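Local atomic coordinates of protein BA_2500 (Bacillus anthracis, PDB entry 4GUC), a protein that is of unknown function but belongs to the DUF5065 family of the E-set clan, and probably folds as a small beta sandwich. Residues A[70-75]-A[93-98]; A[7-12]-A[53-58]; A[39-44]-A[84-89]. All blocks are in the same frame, centred on the assembly; numbering follows the deposited sequence.

Contact 1 (A[70-75]-A[93-98]); sequences HRYKTI and KAYNPG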
loop_
_atom_site.group_PDB
_atom_site.type_symbol
_atom_site.label_atom_id
_atom_site.label_comp_id
_atom_site.label_asym_id
_atom_site.label_seq_id
_atom_site.Cartn_x
_atom_site.Cartn_y
_atom_site.Cartn_z
ATOM N N HIS A 70 0.890 8.371 5.470
ATOM C CA HIS A 70 1.275 9.437 4.548
ATOM C C HIS A 70 1.616 8.807 3.224
ATOM O O HIS A 70 2.522 7.973 3.139
ATOM C CB HIS A 70 2.463 10.154 5.187
ATOM C CG HIS A 70 2.191 10.537 6.612
ATOM N ND1 HIS A 70 1.377 11.598 6.951
ATOM C CD2 HIS A 70 2.581 9.973 7.781
ATOM C CE1 HIS A 70 1.297 11.681 8.270
ATOM N NE2 HIS A 70 2.021 10.709 8.796
ATOM N N ARG A 71 0.914 9.187 2.169
ATOM C CA ARG A 71 1.121 8.592 0.856
ATOM C C ARG A 71 2.479 8.884 0.245
ATOM O O ARG A 71 2.884 10.036 0.148
ATOM C CB ARG A 71 0.029 9.071 -0.113
ATOM C CG ARG A 71 0.057 8.297 -1.465
ATOM C CD ARG A 71 -0.920 8.813 -2.487
ATOM N NE ARG A 71 -0.629 10.188 -2.892
ATOM C CZ ARG A 71 -1.240 11.292 -2.437
ATOM N NH1 ARG A 71 -2.246 11.230 -1.571
ATOM N NH2 ARG A 71 -0.859 12.485 -2.878
ATOM N N TYR A 72 3.208 7.836 -0.123
ATOM C CA TYR A 72 4.504 7.949 -0.800
ATOM C C TYR A 72 4.410 7.597 -2.275
ATOM O O TYR A 72 5.212 8.094 -3.079
ATOM C CB TYR A 72 5.611 7.111 -0.107
ATOM C CG TYR A 72 6.380 7.920 0.915
ATOM C CD1 TYR A 72 5.752 8.451 2.037
ATOM C CD2 TYR A 72 7.742 8.143 0.761
ATOM C CE1 TYR A 72 6.447 9.226 2.952
ATOM C CE2 TYR A 72 8.460 8.888 1.701
ATOM C CZ TYR A 72 7.809 9.419 2.785
ATOM O OH TYR A 72 8.505 10.176 3.724
ATOM N N LYS A 73 3.482 6.734 -2.658
ATOM C CA LYS A 73 3.375 6.343 -4.064
ATOM C C LYS A 73 2.015 5.801 -4.396
ATOM O O LYS A 73 1.414 5.117 -3.570
ATOM C CB LYS A 73 4.398 5.240 -4.372
ATOM C CG LYS A 73 4.716 5.022 -5.846
ATOM C CD LYS A 73 5.488 6.207 -6.427
ATOM C CE LYS A 73 5.793 6.053 -7.902
ATOM N NZ LYS A 73 6.598 7.227 -8.386
ATOM N N THR A 74 1.530 6.087 -5.608
ATOM C CA THR A 74 0.253 5.559 -6.136
ATOM C C THR A 74 0.718 4.693 -7.311
ATOM O O THR A 74 1.459 5.157 -8.194
ATOM C CB THR A 74 -0.706 6.645 -6.620
ATOM O OG1 THR A 74 -1.001 7.499 -5.518
ATOM C CG2 THR A 74 -1.972 6.001 -7.138
ATOM N N ILE A 75 0.298 3.438 -7.334
ATOM C CA ILE A 75 0.717 2.488 -8.358
ATOM C C ILE A 75 -0.494 1.938 -9.120
ATOM O O ILE A 75 -1.459 1.401 -8.532
ATOM C CB ILE A 75 1.453 1.286 -7.715
ATOM C CG1 ILE A 75 2.484 1.721 -6.656
ATOM C CG2 ILE A 75 2.088 0.411 -8.805
ATOM C CD1 ILE A 75 3.184 0.528 -5.931
ATOM N N LYS A 93 15.664 5.785 -2.820
ATOM C CA LYS A 93 16.008 6.488 -1.594
ATOM C C LYS A 93 14.954 7.501 -1.165
ATOM O O LYS A 93 14.982 7.977 -0.030
ATOM C CB LYS A 93 17.367 7.161 -1.704
ATOM C CG LYS A 93 18.512 6.180 -1.745
ATOM C CD LYS A 93 19.795 6.928 -1.798
ATOM C CE LYS A 93 20.963 5.974 -1.794
ATOM N NZ LYS A 93 22.242 6.630 -2.003
ATOM N N ALA A 94 14.028 7.828 -2.058
ATOM C CA ALA A 94 12.941 8.747 -1.737
ATOM C C ALA A 94 12.103 8.159 -0.576
ATOM O O ALA A 94 11.396 8.887 0.124
ATOM C CB ALA A 94 12.082 8.989 -2.973
ATOM N N TYR A 95 12.150 6.828 -0.397
ATOM C CA TYR A 95 11.470 6.171 0.699
ATOM C C TYR A 95 12.432 6.163 1.910
ATOM O O TYR A 95 13.240 5.231 2.070
ATOM C CB TYR A 95 11.117 4.730 0.334
ATOM C CG TYR A 95 10.122 4.569 -0.803
ATOM C CD1 TYR A 95 10.537 4.612 -2.132
ATOM C CD2 TYR A 95 8.758 4.350 -0.549
ATOM C CE1 TYR A 95 9.618 4.446 -3.194
ATOM C CE2 TYR A 95 7.849 4.181 -1.584
ATOM C CZ TYR A 95 8.288 4.237 -2.907
ATOM O OH TYR A 95 7.420 4.069 -3.962
ATOM N N ASN A 96 12.281 7.160 2.773
ATOM C CA ASN A 96 13.084 7.302 3.975
ATOM C C ASN A 96 12.996 6.052 4.852
ATOM O O ASN A 96 11.907 5.509 5.023
ATOM C CB ASN A 96 12.508 8.476 4.762
ATOM C CG ASN A 96 12.535 9.778 3.974
ATOM O OD1 ASN A 96 11.480 10.343 3.657
ATOM N ND2 ASN A 96 13.728 10.213 3.581
ATOM N N PRO A 97 14.132 5.562 5.394
ATOM C CA PRO A 97 13.978 4.395 6.248
ATOM C C PRO A 97 12.852 4.560 7.291
ATOM O O PRO A 97 12.731 5.597 7.932
ATOM C CB PRO A 97 15.352 4.259 6.896
ATOM C CG PRO A 97 16.278 4.794 5.836
ATOM C CD PRO A 97 15.542 5.978 5.290
ATOM N N GLY A 98 12.004 3.555 7.403
ATOM C CA GLY A 98 10.900 3.597 8.351
ATOM C C GLY A 98 9.924 2.473 8.105
ATOM O O GLY A 98 10.284 1.469 7.481
#
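Tyr72 reaches from strand 70-75 to the loop 93-98 and meets three consecutive loop residues with successive parts of its side chain. Its CB lies 4.0 Å from Tyr95 CE2, an apolar touch. The first torsion, chi1 -92°, lies well away from a staggered value and sets CG, the start of the ring, on its course toward the loop. Further out, CD2 comes near CD2 of Tyr95, where the two tyrosines pass each other, pointing opposite ways. Next along the same side, CE2 is 3.3 Å from Ala94 O, which sits in the plane of the ring at its edge. At the tip, in one of the two conformers modelled for Asn96, Tyr72 OH donates a hydrogen bond of 3.0 Å to Asn96 OD1; the second conformer means that this bond may not be held all the time. The hydroxyl lies in the plane of that carbonyl, with a C=O...donor angle of 145°, while the ring and amide planes are turned 89° apart.

Tyr95 answers from the loop. Its OH lies 3.3 Å from Lys73 CB and 3.4 Å from Lys73 CG, the two side chains crossing at about a right angle. The aliphatic base of the lysine therefore meets the phenol oxygen, and the rest of the lysine chain turns from the loop. Beyond the two segments, Tyr100 meets the Tyr72 ring edge-to-face, and Tyr95 also packs on Ile56 and Thr89.

Two adjacent strand residues can both turn toward the loop because Tyr72 and Lys73 stand together opposite Ile56 on the neighbouring strand. This is a classic beta bulge, which here presents both side chains to the connection between strands 84-90 and 98-106.

Contact 2 (A[7-12]-A[53-58]); sequences FLDTWR and IVKIYQ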
loop_
_atom_site.group_PDB
_atom_site.type_symbol
_atom_site.label_atom_id
_atom_site.label_comp_id
_atom_site.label_asym_id
_atom_site.label_seq_id
_atom_site.Cartn_x
_atom_site.Cartn_y
_atom_site.Cartn_z
ATOM N N PHE A 7 0.880 15.804 2.887
ATOM C CA PHE A 7 0.126 15.723 1.648
ATOM C C PHE A 7 -1.189 15.006 1.941
ATOM O O PHE A 7 -1.239 14.004 2.657
ATOM C CB PHE A 7 0.990 15.126 0.548
ATOM C CG PHE A 7 2.256 15.928 0.317
ATOM C CD1 PHE A 7 2.194 17.175 -0.310
ATOM C CD2 PHE A 7 3.490 15.461 0.737
ATOM C CE1 PHE A 7 3.336 17.933 -0.508
ATOM C CE2 PHE A 7 4.636 16.207 0.533
ATOM C CZ PHE A 7 4.562 17.447 -0.094
ATOM N N LEU A 8 -2.264 15.548 1.395
ATOM C CA LEU A 8 -3.600 15.044 1.632
ATOM C C LEU A 8 -3.879 13.770 0.854
ATOM O O LEU A 8 -3.211 13.515 -0.135
ATOM C CB LEU A 8 -4.598 16.114 1.274
ATOM C CG LEU A 8 -4.409 17.474 1.972
ATOM C CD1 LEU A 8 -5.510 18.447 1.517
ATOM C CD2 LEU A 8 -4.419 17.289 3.473
ATOM N N ASP A 9 -4.862 12.973 1.313
ATOM C CA ASP A 9 -5.198 11.728 0.642
ATOM C C ASP A 9 -6.721 11.522 0.752
ATOM O O ASP A 9 -7.321 11.956 1.736
ATOM C CB ASP A 9 -4.478 10.559 1.309
ATOM C CG ASP A 9 -4.586 9.271 0.489
ATOM O OD1 ASP A 9 -3.838 9.164 -0.529
ATOM O OD2 ASP A 9 -5.362 8.361 0.877
ATOM N N THR A 10 -7.326 10.847 -0.226
ATOM C CA THR A 10 -8.775 10.638 -0.262
ATOM C C THR A 10 -9.337 9.299 0.215
ATOM O O THR A 10 -10.561 9.134 0.376
ATOM C CB THR A 10 -9.290 10.744 -1.742
ATOM O OG1 THR A 10 -8.683 9.730 -2.554
ATOM C CG2 THR A 10 -9.008 12.093 -2.349
ATOM N N TRP A 11 -8.462 8.339 0.464
ATOM C CA TRP A 11 -8.908 7.000 0.864
ATOM C C TRP A 11 -9.540 7.002 2.253
ATOM O O TRP A 11 -9.252 7.843 3.094
ATOM C CB TRP A 11 -7.812 5.988 0.594
ATOM C CG TRP A 11 -7.664 5.700 -0.882
ATOM C CD1 TRP A 11 -8.129 6.432 -1.948
ATOM C CD2 TRP A 11 -6.813 4.695 -1.434
ATOM N NE1 TRP A 11 -7.695 5.873 -3.133
ATOM C CE2 TRP A 11 -6.884 4.803 -2.846
ATOM C CE3 TRP A 11 -6.064 3.659 -0.879
ATOM C CZ2 TRP A 11 -6.191 3.925 -3.694
ATOM C CZ3 TRP A 11 -5.366 2.823 -1.725
ATOM C CH2 TRP A 11 -5.443 2.958 -3.100
ATOM N N ARG A 12 -10.385 6.019 2.501
ATOM C CA ARG A 12 -11.124 5.983 3.750
ATOM C C ARG A 12 -10.321 5.875 5.053
ATOM O O ARG A 12 -10.603 6.613 5.998
ATOM C CB ARG A 12 -12.180 4.879 3.681
ATOM C CG ARG A 12 -13.209 4.984 4.809
ATOM C CD ARG A 12 -14.328 3.962 4.669
ATOM N NE ARG A 12 -15.014 4.080 3.387
ATOM C CZ ARG A 12 -16.052 4.880 3.145
ATOM N NH1 ARG A 12 -16.553 5.648 4.098
ATOM N NH2 ARG A 12 -16.599 4.898 1.943
ATOM N N ILE A 53 -6.124 -0.177 -7.521
ATOM C CA ILE A 53 -5.026 0.790 -7.423
ATOM C C ILE A 53 -4.358 0.485 -6.079
ATOM O O ILE A 53 -5.042 0.235 -5.077
ATOM C CB ILE A 53 -5.529 2.257 -7.403
ATOM C CG1 ILE A 53 -6.266 2.604 -8.718
ATOM C CG2 ILE A 53 -4.370 3.242 -7.156
ATOM C CD1 ILE A 53 -6.888 3.985 -8.681
ATOM N N VAL A 54 -3.030 0.528 -6.053
ATOM C CA VAL A 54 -2.280 0.293 -4.819
ATOM C C VAL A 54 -1.485 1.540 -4.416
ATOM O O VAL A 54 -0.914 2.220 -5.267
ATOM C CB VAL A 54 -1.283 -0.887 -4.980
ATOM C CG1 VAL A 54 -0.260 -0.940 -3.804
ATOM C CG2 VAL A 54 -2.021 -2.185 -5.176
ATOM N N LYS A 55 -1.514 1.894 -3.145
ATOM C CA LYS A 55 -0.723 2.971 -2.622
ATOM C C LYS A 55 0.199 2.436 -1.535
ATOM O O LYS A 55 -0.162 1.504 -0.804
ATOM C CB LYS A 55 -1.610 4.044 -1.971
ATOM C CG LYS A 55 -2.364 4.949 -2.915
ATOM C CD LYS A 55 -3.323 5.891 -2.225
ATOM C CE LYS A 55 -4.037 6.777 -3.207
ATOM N NZ LYS A 55 -5.010 7.610 -2.417
ATOM N N ILE A 56 1.400 2.998 -1.464
ATOM C CA ILE A 56 2.370 2.740 -0.429
ATOM C C ILE A 56 2.339 3.983 0.488
ATOM O O ILE A 56 2.566 5.100 0.017
ATOM C CB ILE A 56 3.798 2.488 -0.946
ATOM C CG1 ILE A 56 3.830 1.237 -1.850
ATOM C CG2 ILE A 56 4.753 2.345 0.235
ATOM C CD1 ILE A 56 5.203 0.870 -2.405
ATOM N N TYR A 57 1.995 3.779 1.755
ATOM C CA TYR A 57 1.979 4.830 2.748
ATOM C C TYR A 57 3.052 4.593 3.803
ATOM O O TYR A 57 3.362 3.454 4.157
ATOM C CB TYR A 57 0.669 4.825 3.539
ATOM C CG TYR A 57 -0.640 5.133 2.818
ATOM C CD1 TYR A 57 -1.165 6.420 2.820
ATOM C CD2 TYR A 57 -1.400 4.141 2.217
ATOM C CE1 TYR A 57 -2.391 6.714 2.221
ATOM C CE2 TYR A 57 -2.612 4.423 1.615
ATOM C CZ TYR A 57 -3.120 5.700 1.635
ATOM O OH TYR A 57 -4.346 5.887 1.054
ATOM N N GLN A 58 3.611 5.678 4.337
ATOM C CA GLN A 58 4.542 5.602 5.430
ATOM C C GLN A 58 3.716 5.783 6.722
ATOM O O GLN A 58 2.779 6.582 6.784
ATOM C CB GLN A 58 5.580 6.728 5.359
ATOM C CG GLN A 58 6.606 6.656 6.452
ATOM C CD GLN A 58 7.496 7.883 6.505
ATOM O OE1 GLN A 58 7.191 8.806 7.262
ATOM N NE2 GLN A 58 8.473 7.963 5.638
#
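Lys55 joins the segment 7-12 to strand 53-58 through charge, pi and apolar contacts at once. In the salt bridge, its NZ donates to Asp9 OD1 at 2.7 Å, on the syn side but 30° out of the carboxylate plane, the two side chains meeting tip to tip. The cation-pi contact uses the same nitrogen, which stands 3.2 Å from the centroid of the five-membered ring of Trp11, over its face. The extended lysine chain adds a CH-pi contact, CD lying 3.5 Å from the centroid of the six-membered ring.

Hydrogen bonds hold the other carboxylate oxygen. Asp9 OD2 accepts from Tyr57 OH at 2.7 Å and from Trp11 N at 3.1 Å, the donors coming from opposite faces of the carboxylate plane; the second bond closes an Asx turn. Apolar packing is lighter, with Trp11 CZ2 4.0 Å from Ile53 CG2.

Arg71 makes a second salt bridge to Asp9 OD1, which would probably favour the ionised carboxylate. The loop before helix 16-22 thus lies across strand 53-59, which runs between strands 69-76 and 98-106, and Trp11 also touches Val103 and Lys105 of the latter.

Contact 3 (A[39-44]-A[84-89]); sequences TFDVTI and YGRFVT
Phe87 packs across Val42 and Ile44 of the partner strand at the apolar centre. Its CB is 3.9 Å from Val42 CG2, and its CD2 is 4.1 Å from Ile44 CD1, where the side chains cross at about a right angle. Phe40 and Thr89 extend the same face, Thr89 CG2 lying 4.1 Å from Phe40 CB.

Outward from this face, the backbones are joined in an antiparallel ladder, the segment axes 4.7 Å apart at closest approach. Phe40 with Thr89, Val42 with Phe87 and Ile44 with Gly85 are hydrogen-bonded pairs, each closed by two N-H...O bonds.

The opposite face carries Asp41, Thr43, Arg86 and Val88. Arg86 grips the Asp41 carboxylate side-on: NE donates to OD1 at 3.2 Å and NH2 to OD2 at 3.0 Å, both with N-H...acceptor angles of 174°. Both oxygens lie in the guanidinium plane, although the carboxylate is turned 25° from it. Asp41 chi1 of -177° carries CG toward the partner strand. Val88, pointing the same way alongside, brings CG2 3.3 Å from Asp41 OD1.

Strands 39-45 and 84-90 form a two-stranded sheet whose apolar face packs against Val54 and Ile56 of strand 53-59, Ile75 of strand 69-76, and Ala102 and Met104 of strand 98-106.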
loop_
_atom_site.group_PDB
_atom_site.type_symbol
_atom_site.label_atom_id
_atom_site.label_comp_id
_atom_site.label_asym_id
_atom_site.label_seq_id
_atom_site.Cartn_x
_atom_site.Cartn_y
_atom_site.Cartn_z
ATOM N N THR A 39 12.573 -3.995 -5.442
ATOM C CA THR A 39 11.417 -3.604 -6.221
ATOM C C THR A 39 10.176 -4.214 -5.600
ATOM O O THR A 39 10.193 -5.349 -5.163
ATOM C CB THR A 39 11.517 -4.091 -7.697
ATOM O OG1 THR A 39 12.665 -3.485 -8.345
ATOM C CG2 THR A 39 10.257 -3.761 -8.507
ATOM N N PHE A 40 9.128 -3.419 -5.463
ATOM C CA PHE A 40 7.827 -3.887 -4.951
ATOM C C PHE A 40 7.159 -4.424 -6.212
ATOM O O PHE A 40 7.027 -3.689 -7.177
ATOM C CB PHE A 40 7.066 -2.698 -4.360
ATOM C CG PHE A 40 5.673 -3.001 -3.921
ATOM C CD1 PHE A 40 5.386 -3.362 -2.609
ATOM C CD2 PHE A 40 4.633 -2.923 -4.823
ATOM C CE1 PHE A 40 4.079 -3.637 -2.203
ATOM C CE2 PHE A 40 3.318 -3.189 -4.411
ATOM C CZ PHE A 40 3.057 -3.536 -3.097
ATOM N N ASP A 41 6.720 -5.688 -6.217
ATOM C CA ASP A 41 6.110 -6.258 -7.433
ATOM C C ASP A 41 5.161 -7.355 -7.002
ATOM O O ASP A 41 5.594 -8.418 -6.557
ATOM C CB ASP A 41 7.248 -6.728 -8.355
ATOM C CG ASP A 41 6.786 -7.285 -9.719
ATOM O OD1 ASP A 41 5.579 -7.481 -9.977
ATOM O OD2 ASP A 41 7.688 -7.523 -10.586
ATOM N N VAL A 42 3.871 -7.069 -7.114
ATOM C CA VAL A 42 2.813 -7.994 -6.723
ATOM C C VAL A 42 1.754 -8.204 -7.791
ATOM O O VAL A 42 1.451 -7.295 -8.555
ATOM C CB VAL A 42 2.115 -7.494 -5.420
ATOM C CG1 VAL A 42 3.178 -7.299 -4.297
ATOM C CG2 VAL A 42 1.385 -6.186 -5.624
ATOM N N THR A 43 1.159 -9.397 -7.817
ATOM C CA THR A 43 0.064 -9.739 -8.755
ATOM C C THR A 43 -1.104 -10.171 -7.860
ATOM O O THR A 43 -0.939 -11.075 -7.029
ATOM C CB THR A 43 0.433 -10.812 -9.778
ATOM O OG1 THR A 43 1.454 -10.290 -10.633
ATOM C CG2 THR A 43 -0.792 -11.187 -10.645
ATOM N N ILE A 44 -2.282 -9.597 -8.077
ATOM C CA ILE A 44 -3.449 -9.819 -7.235
ATOM C C ILE A 44 -4.721 -10.013 -8.028
ATOM O O ILE A 44 -4.949 -9.292 -9.022
ATOM C CB ILE A 44 -3.664 -8.502 -6.392
ATOM C CG1 ILE A 44 -2.367 -8.089 -5.673
ATOM C CG2 ILE A 44 -4.788 -8.688 -5.408
ATOM C CD1 ILE A 44 -2.431 -6.773 -4.917
ATOM N N TYR A 84 -6.931 -9.607 -13.140
ATOM C CA TYR A 84 -5.871 -9.506 -12.152
ATOM C C TYR A 84 -5.168 -8.169 -12.361
ATOM O O TYR A 84 -5.306 -7.538 -13.404
ATOM C CB TYR A 84 -4.834 -10.647 -12.239
ATOM C CG TYR A 84 -5.306 -12.000 -11.736
ATOM C CD1 TYR A 84 -6.321 -12.693 -12.377
ATOM C CD2 TYR A 84 -4.652 -12.641 -10.685
ATOM C CE1 TYR A 84 -6.753 -13.927 -11.951
ATOM C CE2 TYR A 84 -5.065 -13.910 -10.243
ATOM C CZ TYR A 84 -6.117 -14.528 -10.883
ATOM O OH TYR A 84 -6.570 -15.767 -10.508
ATOM N N GLY A 85 -4.456 -7.728 -11.345
ATOM C CA GLY A 85 -3.658 -6.507 -11.407
ATOM C C GLY A 85 -2.216 -6.784 -11.042
ATOM O O GLY A 85 -1.949 -7.598 -10.146
ATOM N N ARG A 86 -1.277 -6.116 -11.718
ATOM C CA ARG A 86 0.154 -6.245 -11.403
ATOM C C ARG A 86 0.582 -4.830 -10.993
ATOM O O ARG A 86 0.380 -3.890 -11.741
ATOM C CB ARG A 86 0.990 -6.730 -12.581
ATOM C CG ARG A 86 2.436 -6.879 -12.208
ATOM C CD ARG A 86 3.279 -7.165 -13.402
ATOM N NE ARG A 86 4.681 -7.260 -13.014
ATOM C CZ ARG A 86 5.683 -7.287 -13.890
ATOM N NH1 ARG A 86 5.421 -7.189 -15.180
ATOM N NH2 ARG A 86 6.939 -7.358 -13.458
ATOM N N PHE A 87 1.186 -4.709 -9.808
ATOM C CA PHE A 87 1.606 -3.410 -9.233
ATOM C C PHE A 87 3.102 -3.460 -8.960
ATOM O O PHE A 87 3.548 -4.235 -8.110
ATOM C CB PHE A 87 0.768 -3.117 -7.974
ATOM C CG PHE A 87 -0.738 -3.169 -8.239
ATOM C CD1 PHE A 87 -1.417 -2.062 -8.756
ATOM C CD2 PHE A 87 -1.454 -4.327 -8.056
ATOM C CE1 PHE A 87 -2.743 -2.125 -9.046
ATOM C CE2 PHE A 87 -2.817 -4.379 -8.358
ATOM C CZ PHE A 87 -3.464 -3.294 -8.851
ATOM N N VAL A 88 3.844 -2.635 -9.695
ATOM C CA VAL A 88 5.299 -2.638 -9.639
ATOM C C VAL A 88 5.896 -1.256 -9.436
ATOM O O VAL A 88 5.515 -0.306 -10.134
ATOM C CB VAL A 88 5.856 -3.162 -11.024
ATOM C CG1 VAL A 88 7.382 -3.265 -10.989
ATOM C CG2 VAL A 88 5.271 -4.519 -11.378
ATOM N N THR A 89 6.793 -1.103 -8.467
ATOM C CA THR A 89 7.433 0.197 -8.307
ATOM C C THR A 89 8.803 -0.009 -7.629
ATOM O O THR A 89 8.921 -0.850 -6.743
ATOM C CB THR A 89 6.525 1.195 -7.527
ATOM O OG1 THR A 89 6.887 2.537 -7.834
ATOM C CG2 THR A 89 6.590 0.984 -6.023
#

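In the fold
Contacts 1 and 2 share the larger mixed sheet, where strands 53-59 and 69-76 are antiparallel neighbours; their centres lie 11 Å apart. Contact 3 is the separate two-stranded sheet, its centre 16 Å from each of the others and on the opposite side of the chain's centre from contact 2. Ile75 CD1 and Val54 CG2 bring the sheets together, lying 3.4 Å from Thr89 CG2 and 3.5 Å from Phe87 CG respectively. Along the chain, both segments of contact 2 precede those of contact 1, whereas the segments of contact 3 alternate with those of both. The interleaved order, with the packing between the sheets, is consistent with a single compact E-set-like domain.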